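Local coordinates for protein protease Do-like 2, chloroplastic (Arabidopsis thaliana, PDB 4FLN) that acts as a chloroplast serine protease that makes the primary cut in the photodamaged D1 protein of photosystem II, at residues His42-Leu47 with Lys102-Asp107; Thr153-Pro158 with Asp162-Thr167. All coordinates share one frame; numbering follows the deposited sequence.

Contact 1 lies at the surface and contact 2 in the core of the protease domain, their centres about 11 Å apart. The first is slight: one arginine of a loop in the first beta barrel lies against the short N-terminal helix, and no hydrogen bond crosses. The second is the turn end of the hairpin of strands 151-156 and 165-178 in the second barrel, joined by four backbone hydrogen bonds and buried aliphatic and aromatic groups. They hold different elements, yet they meet: the hydroxyl of Y157, hydrogen-bonded to V50 O, packs on CB of R104, and L47 packs on V155 and I164. A long, charged side chain thus gives way to beta-sheet bonding and apolar packing. Both also touch the second subunit.

Contact 1: His42-Leu47 with Lys102-Asp107; sequences HDASFL and KRRGDD
R104 stretches from its loop to the short helix 44-47, and its guanidinium lies against L47. This is van der Waals contact: CB of L47 sits over one face of the flat group, 3.7 Å from R104 NH1, while CD1 of the same leucine comes to 4.0 Å from R104 NH2. The arginine leaves its backbone with CG anti to N (chi1 -172°) and bends at chi2 before running out to the helix. Its length suits the place, for the CA atoms of L47 and R104 stand 7.9 Å apart, and a planar cation can lay its face against an aliphatic side chain.

The polar side of the contact is loose. A44 O lies at the guanidinium edge, 3.9 Å from R104 NH1, too far for a hydrogen bond though probably mildly favourable in charge; that carbonyl is bonded to N48 ND2. R104 NH2 has a long, weak ion pair with E320 of the second subunit.

Other polar bonds lie within each segment. S45 OG donates to H42 O at 2.9 Å, from above the carbonyl plane, and ties the first modelled residue to the turn of the helix. In the loop, R103 to D106 form a type II turn, where the positive phi of G105 suits glycine, and R103 NE makes a salt bridge with D106 OD2 at 3.6 Å.

The loop joins strands 96-102 and 110-118 of the first barrel, and the helix leads into strand 50-57. K102 and K52 share backbone hydrogen bonding, so the contact lies beside the seam where the first and fourth strands of that barrel meet.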
ATOM      1  N   HIS B  42     -21.919 -14.109 -45.571  1.00118.54           N
ATOM      2  CA  HIS B  42     -21.934 -15.468 -45.043  1.00123.42           C
ATOM      3  C   HIS B  42     -21.912 -15.456 -43.515  1.00129.53           C
ATOM      4  O   HIS B  42     -22.951 -15.319 -42.870  1.00129.60           O
ATOM      5  CB  HIS B  42     -20.758 -16.263 -45.593  1.00119.17           C
ATOM      6  N   ASP B  43     -20.724 -15.617 -42.943  1.00133.75           N
ATOM      7  CA  ASP B  43     -20.546 -15.480 -41.502  1.00133.46           C
ATOM      8  C   ASP B  43     -20.436 -14.006 -41.109  1.00130.93           C
ATOM      9  O   ASP B  43     -21.006 -13.573 -40.110  1.00129.53           O
ATOM     10  CB  ASP B  43     -19.314 -16.254 -41.034  1.00131.66           C
ATOM     11  N   ALA B  44     -19.711 -13.238 -41.914  1.00130.80           N
ATOM     12  CA  ALA B  44     -19.442 -11.837 -41.608  1.00128.97           C
ATOM     13  C   ALA B  44     -20.692 -10.970 -41.738  1.00119.93           C
ATOM     14  O   ALA B  44     -20.674  -9.785 -41.405  1.00118.61           O
ATOM     15  CB  ALA B  44     -18.325 -11.303 -42.501  1.00132.82           C
ATOM     16  N   SER B  45     -21.771 -11.562 -42.235  1.00112.36           N
ATOM     17  CA  SER B  45     -23.036 -10.850 -42.355  1.00104.69           C
ATOM     18  C   SER B  45     -23.580 -10.531 -40.973  1.00 92.18           C
ATOM     19  O   SER B  45     -24.204  -9.490 -40.766  1.00 84.61           O
ATOM     20  CB  SER B  45     -24.052 -11.694 -43.122  1.00107.23           C
ATOM     21  OG  SER B  45     -24.394 -12.858 -42.390  1.00107.67           O
ATOM     22  N   PHE B  46     -23.339 -11.442 -40.032  1.00 91.62           N
ATOM     23  CA  PHE B  46     -23.830 -11.301 -38.666  1.00 83.97           C
ATOM     24  C   PHE B  46     -23.147 -10.144 -37.966  1.00 78.39           C
ATOM     25  O   PHE B  46     -23.797  -9.333 -37.308  1.00 85.08           O
ATOM     26  CB  PHE B  46     -23.625 -12.594 -37.867  1.00 85.83           C
ATOM     27  CG  PHE B  46     -24.549 -13.711 -38.269  1.00 90.11           C
ATOM     28  CD1 PHE B  46     -25.924 -13.552 -38.193  1.00 92.41           C
ATOM     29  CD2 PHE B  46     -24.045 -14.922 -38.711  1.00 92.64           C
ATOM     30  CE1 PHE B  46     -26.782 -14.578 -38.565  1.00 92.10           C
ATOM     31  CE2 PHE B  46     -24.898 -15.953 -39.078  1.00 94.42           C
ATOM     32  CZ  PHE B  46     -26.269 -15.776 -39.005  1.00 90.16           C
ATOM     33  N   LEU B  47     -21.830 -10.067 -38.115  1.00 70.23           N
ATOM     34  CA  LEU B  47     -21.059  -9.004 -37.489  1.00 72.58           C
ATOM     35  C   LEU B  47     -21.472  -7.636 -38.027  1.00 76.19           C
ATOM     36  O   LEU B  47     -21.234  -6.606 -37.392  1.00 77.49           O
ATOM     37  CB  LEU B  47     -19.562  -9.229 -37.705  1.00 73.45           C
ATOM     38  CG  LEU B  47     -19.053 -10.648 -37.449  1.00 72.50           C
ATOM     39  CD1 LEU B  47     -17.547 -10.638 -37.292  1.00 70.84           C
ATOM     40  CD2 LEU B  47     -19.705 -11.253 -36.216  1.00 73.83           C
ATOM     41  N   LYS B 102     -21.921   4.049 -35.196  1.00 71.79           N
ATOM     42  CA  LYS B 102     -21.097   3.877 -36.379  1.00 72.27           C
ATOM     43  C   LYS B 102     -21.226   2.450 -36.889  1.00 68.89           C
ATOM     44  O   LYS B 102     -21.037   1.495 -36.142  1.00 69.04           O
ATOM     45  CB  LYS B 102     -19.640   4.225 -36.053  1.00 73.46           C
ATOM     46  CG  LYS B 102     -18.710   4.327 -37.248  1.00 79.02           C
ATOM     47  CD  LYS B 102     -17.348   4.865 -36.813  1.00 93.98           C
ATOM     48  CE  LYS B 102     -16.333   4.897 -37.958  1.00100.19           C
ATOM     49  NZ  LYS B 102     -15.816   3.539 -38.317  1.00 99.46           N
ATOM     50  N   ARG B 103     -21.578   2.311 -38.161  1.00 77.09           N
ATOM     51  CA  ARG B 103     -21.693   0.999 -38.785  1.00 74.46           C
ATOM     52  C   ARG B 103     -20.300   0.393 -38.953  1.00 71.93           C
ATOM     53  O   ARG B 103     -19.306   1.112 -38.991  1.00 66.08           O
ATOM     54  CB  ARG B 103     -22.407   1.115 -40.138  1.00 63.79           C
ATOM     55  CG  ARG B 103     -23.686   0.307 -40.240  1.00 63.56           C
ATOM     56  CD  ARG B 103     -24.795   1.107 -40.896  1.00 82.94           C
ATOM     57  NE  ARG B 103     -24.421   1.601 -42.222  1.00100.33           N
ATOM     58  CZ  ARG B 103     -24.831   1.063 -43.367  1.00106.36           C
ATOM     59  NH1 ARG B 103     -25.638   0.006 -43.356  1.00107.45           N
ATOM     60  NH2 ARG B 103     -24.439   1.585 -44.523  1.00105.91           N
ATOM     61  N   ARG B 104     -20.221  -0.930 -39.034  1.00 73.82           N
ATOM     62  CA  ARG B 104     -18.941  -1.572 -39.287  1.00 71.48           C
ATOM     63  C   ARG B 104     -18.540  -1.361 -40.738  1.00 76.85           C
ATOM     64  O   ARG B 104     -19.288  -1.705 -41.656  1.00 85.22           O
ATOM     65  CB  ARG B 104     -19.025  -3.063 -39.000  1.00 71.59           C
ATOM     66  CG  ARG B 104     -17.685  -3.750 -39.053  1.00 78.50           C
ATOM     67  CD  ARG B 104     -17.823  -5.142 -39.597  1.00 84.44           C
ATOM     68  NE  ARG B 104     -16.671  -5.963 -39.255  1.00 90.33           N
ATOM     69  CZ  ARG B 104     -16.518  -7.219 -39.653  1.00 92.63           C
ATOM     70  NH1 ARG B 104     -17.448  -7.787 -40.414  1.00 90.64           N
ATOM     71  NH2 ARG B 104     -15.439  -7.906 -39.295  1.00 88.56           N
ATOM     72  N   GLY B 105     -17.358  -0.798 -40.954  1.00 77.57           N
ATOM     73  CA  GLY B 105     -16.885  -0.559 -42.307  1.00 88.00           C
ATOM     74  C   GLY B 105     -17.507   0.657 -42.973  1.00 88.00           C
ATOM     75  O   GLY B 105     -17.609   0.720 -44.199  1.00 82.26           O
ATOM     76  N   ASP B 106     -17.920   1.622 -42.156  1.00 91.38           N
ATOM     77  CA  ASP B 106     -18.487   2.881 -42.626  1.00 94.72           C
ATOM     78  C   ASP B 106     -17.822   4.003 -41.833  1.00 93.17           C
ATOM     79  O   ASP B 106     -17.929   4.044 -40.612  1.00 91.61           O
ATOM     80  CB  ASP B 106     -20.004   2.892 -42.393  1.00105.60           C
ATOM     81  CG  ASP B 106     -20.713   4.029 -43.123  1.00116.13           C
ATOM     82  OD1 ASP B 106     -20.028   4.955 -43.612  1.00120.26           O
ATOM     83  OD2 ASP B 106     -21.963   3.999 -43.200  1.00116.85           O
ATOM     84  N   ASP B 107     -17.133   4.911 -42.519  1.00 98.25           N
ATOM     85  CA  ASP B 107     -16.383   5.961 -41.828  1.00 96.94           C
ATOM     86  C   ASP B 107     -17.283   6.933 -41.054  1.00 87.81           C
ATOM     87  O   ASP B 107     -17.010   7.256 -39.897  1.00 78.55           O
ATOM     88  CB  ASP B 107     -15.475   6.714 -42.807  1.00101.19           C
ATOM     89  CG  ASP B 107     -14.080   6.958 -42.238  1.00105.13           C
ATOM     90  OD1 ASP B 107     -13.688   6.242 -41.288  1.00103.61           O
ATOM     91  OD2 ASP B 107     -13.374   7.857 -42.746  1.00101.53           O
TER

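Contact 2: Thr153-Pro158 with Asp162-Thr167; sequences TVVGYP and DTISVT
Four backbone hydrogen bonds join V154 with T167 and G156 with S165. V154 N to T167 O is 2.8 Å, and its return bond, T167 N to V154 O, 3.1 Å; each donor lies in the plane of the carbonyl it meets. S165 N reaches G156 O at 2.9 Å almost in line (176° at the hydrogen), whereas G156 N approaches S165 O from slightly off the carbonyl plane. Between these hydrogen-bonded pairs, V155 and V166 form a non-hydrogen-bonded one, with V166 CA leaning on V154 O at 3.4 Å.

V155 and V166 point the same way, side by side, and their beta-branched shapes suit extended strands. V155 CG1 meets I164 CD1 at 3.7 Å. Beyond the paired strands, Y157 has CG anti to the carbonyl carbon (chi1 -64°), which turns its ring over I164: CG1 of I164 makes a CH-pi contact over the face, 3.6 Å from the centroid of the Y157 ring. The tyrosine hydroxyl is hydrogen-bonded to V50 O, so a polar tip is provided for in an apolar setting. With an alanine here, the ring face over I164 CG1 would be lost, which is likely to open a gap and leave V50 O without this partner.

The hairpin belongs to the second barrel of a chymotrypsin-like fold; backbone bonds of T153 with F205 and of V155 with P203 close it. V155 and V166 share one face of the sheet, with I164 packed against V155 from the adjoining loop; the side chain of V154, on the opposite face, is about 7 Å from that of S200, the probable nucleophile. Backbone bonding thus fixes the register, and apolar contacts set the packing, of a strand lying close to the presumed active site.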
ATOM      1  N   THR B 153     -20.556 -16.903 -28.581  1.00 51.37           N
ATOM      2  CA  THR B 153     -19.591 -15.873 -28.937  1.00 54.17           C
ATOM      3  C   THR B 153     -20.207 -14.507 -28.681  1.00 57.06           C
ATOM      4  O   THR B 153     -21.384 -14.274 -28.975  1.00 56.29           O
ATOM      5  CB  THR B 153     -19.080 -15.954 -30.407  1.00 40.63           C
ATOM      6  OG1 THR B 153     -20.093 -15.483 -31.299  1.00 59.48           O
ATOM      7  CG2 THR B 153     -18.700 -17.365 -30.784  1.00 37.19           C
ATOM      8  N   VAL B 154     -19.397 -13.620 -28.113  1.00 47.77           N
ATOM      9  CA  VAL B 154     -19.786 -12.250 -27.838  1.00 33.97           C
ATOM     10  C   VAL B 154     -19.103 -11.357 -28.863  1.00 48.63           C
ATOM     11  O   VAL B 154     -17.904 -11.491 -29.097  1.00 67.45           O
ATOM     12  CB  VAL B 154     -19.340 -11.861 -26.422  1.00 37.39           C
ATOM     13  CG1 VAL B 154     -19.280 -10.347 -26.240  1.00 40.68           C
ATOM     14  CG2 VAL B 154     -20.241 -12.515 -25.394  1.00 38.75           C
ATOM     15  N   VAL B 155     -19.865 -10.460 -29.482  1.00 42.62           N
ATOM     16  CA  VAL B 155     -19.336  -9.535 -30.483  1.00 34.40           C
ATOM     17  C   VAL B 155     -19.518  -8.071 -30.076  1.00 40.78           C
ATOM     18  O   VAL B 155     -20.605  -7.656 -29.668  1.00 46.09           O
ATOM     19  CB  VAL B 155     -20.014  -9.755 -31.844  1.00 40.19           C
ATOM     20  CG1 VAL B 155     -19.532  -8.739 -32.848  1.00 39.87           C
ATOM     21  CG2 VAL B 155     -19.733 -11.164 -32.343  1.00 48.72           C
ATOM     22  N   GLY B 156     -18.459  -7.283 -30.202  1.00 41.22           N
ATOM     23  CA  GLY B 156     -18.510  -5.895 -29.785  1.00 48.85           C
ATOM     24  C   GLY B 156     -17.306  -5.071 -30.192  1.00 55.44           C
ATOM     25  O   GLY B 156     -16.423  -5.540 -30.908  1.00 60.43           O
ATOM     26  N   TYR B 157     -17.270  -3.828 -29.737  1.00 50.85           N
ATOM     27  CA  TYR B 157     -16.170  -2.943 -30.073  1.00 53.51           C
ATOM     28  C   TYR B 157     -15.351  -2.589 -28.841  1.00 56.31           C
ATOM     29  O   TYR B 157     -15.792  -1.808 -28.009  1.00 54.52           O
ATOM     30  CB  TYR B 157     -16.699  -1.673 -30.740  1.00 53.77           C
ATOM     31  CG  TYR B 157     -17.368  -1.946 -32.064  1.00 52.98           C
ATOM     32  CD1 TYR B 157     -16.660  -1.843 -33.252  1.00 50.79           C
ATOM     33  CD2 TYR B 157     -18.698  -2.327 -32.126  1.00 45.53           C
ATOM     34  CE1 TYR B 157     -17.261  -2.106 -34.465  1.00 44.11           C
ATOM     35  CE2 TYR B 157     -19.309  -2.592 -33.335  1.00 40.23           C
ATOM     36  CZ  TYR B 157     -18.583  -2.481 -34.503  1.00 45.22           C
ATOM     37  OH  TYR B 157     -19.183  -2.735 -35.717  1.00 49.09           O
ATOM     38  N   PRO B 158     -14.129  -3.138 -28.744  1.00 70.67           N
ATOM     39  CA  PRO B 158     -13.273  -2.879 -27.579  1.00 70.57           C
ATOM     40  C   PRO B 158     -13.030  -1.385 -27.414  1.00 71.78           C
ATOM     41  O   PRO B 158     -13.185  -0.627 -28.376  1.00 69.45           O
ATOM     42  CB  PRO B 158     -11.948  -3.556 -27.954  1.00 66.14           C
ATOM     43  CG  PRO B 158     -12.264  -4.478 -29.076  1.00 67.11           C
ATOM     44  CD  PRO B 158     -13.426  -3.889 -29.799  1.00 68.92           C
ATOM     45  N   ASP B 162     -10.503   0.900 -34.206  1.00 77.46           N
ATOM     46  CA  ASP B 162     -11.650   1.011 -35.103  1.00 83.37           C
ATOM     47  C   ASP B 162     -12.310  -0.339 -35.410  1.00 75.45           C
ATOM     48  O   ASP B 162     -13.292  -0.408 -36.161  1.00 76.14           O
ATOM     49  CB  ASP B 162     -11.216   1.662 -36.423  1.00 93.82           C
ATOM     50  CG  ASP B 162     -10.014   2.578 -36.261  1.00108.63           C
ATOM     51  OD1 ASP B 162     -10.212   3.769 -35.937  1.00114.46           O
ATOM     52  OD2 ASP B 162      -8.870   2.112 -36.470  1.00111.83           O
ATOM     53  N   THR B 163     -11.780  -1.408 -34.823  1.00 60.80           N
ATOM     54  CA  THR B 163     -12.089  -2.761 -35.283  1.00 50.53           C
ATOM     55  C   THR B 163     -12.976  -3.557 -34.325  1.00 50.46           C
ATOM     56  O   THR B 163     -12.911  -3.387 -33.110  1.00 57.38           O
ATOM     57  CB  THR B 163     -10.771  -3.530 -35.609  1.00 57.15           C
ATOM     58  OG1 THR B 163     -10.628  -3.641 -37.025  1.00 59.80           O
ATOM     59  CG2 THR B 163     -10.738  -4.929 -34.995  1.00 56.25           C
ATOM     60  N   ILE B 164     -13.808  -4.429 -34.880  1.00 48.16           N
ATOM     61  CA  ILE B 164     -14.690  -5.267 -34.074  1.00 51.20           C
ATOM     62  C   ILE B 164     -13.945  -6.479 -33.508  1.00 54.62           C
ATOM     63  O   ILE B 164     -13.025  -6.993 -34.139  1.00 64.28           O
ATOM     64  CB  ILE B 164     -15.886  -5.757 -34.908  1.00 52.92           C
ATOM     65  CG1 ILE B 164     -17.191  -5.591 -34.129  1.00 58.39           C
ATOM     66  CG2 ILE B 164     -15.680  -7.198 -35.345  1.00 53.09           C
ATOM     67  CD1 ILE B 164     -18.432  -5.940 -34.932  1.00 66.15           C
ATOM     68  N   SER B 165     -14.344  -6.937 -32.323  1.00 46.48           N
ATOM     69  CA  SER B 165     -13.703  -8.095 -31.709  1.00 47.66           C
ATOM     70  C   SER B 165     -14.708  -9.172 -31.291  1.00 48.07           C
ATOM     71  O   SER B 165     -15.907  -8.920 -31.238  1.00 51.05           O
ATOM     72  CB  SER B 165     -12.831  -7.673 -30.530  1.00 53.17           C
ATOM     73  OG  SER B 165     -13.594  -6.955 -29.583  1.00 62.38           O
ATOM     74  N   VAL B 166     -14.195 -10.371 -31.013  1.00 46.14           N
ATOM     75  CA  VAL B 166     -15.008 -11.569 -30.801  1.00 45.93           C
ATOM     76  C   VAL B 166     -14.411 -12.443 -29.697  1.00 52.01           C
ATOM     77  O   VAL B 166     -13.196 -12.612 -29.623  1.00 60.89           O
ATOM     78  CB  VAL B 166     -15.076 -12.428 -32.087  1.00 46.11           C
ATOM     79  CG1 VAL B 166     -15.882 -13.688 -31.851  1.00 49.02           C
ATOM     80  CG2 VAL B 166     -15.677 -11.636 -33.221  1.00 52.62           C
ATOM     81  N   THR B 167     -15.255 -12.995 -28.835  1.00 39.28           N
ATOM     82  CA  THR B 167     -14.780 -13.997 -27.887  1.00 47.14           C
ATOM     83  C   THR B 167     -15.734 -15.179 -27.839  1.00 44.10           C
ATOM     84  O   THR B 167     -16.945 -15.020 -27.936  1.00 44.14           O
ATOM     85  CB  THR B 167     -14.495 -13.435 -26.451  1.00 52.67           C
ATOM     86  OG1 THR B 167     -15.649 -12.766 -25.935  1.00 53.07           O
ATOM     87  CG2 THR B 167     -13.329 -12.460 -26.467  1.00 51.93           C
TER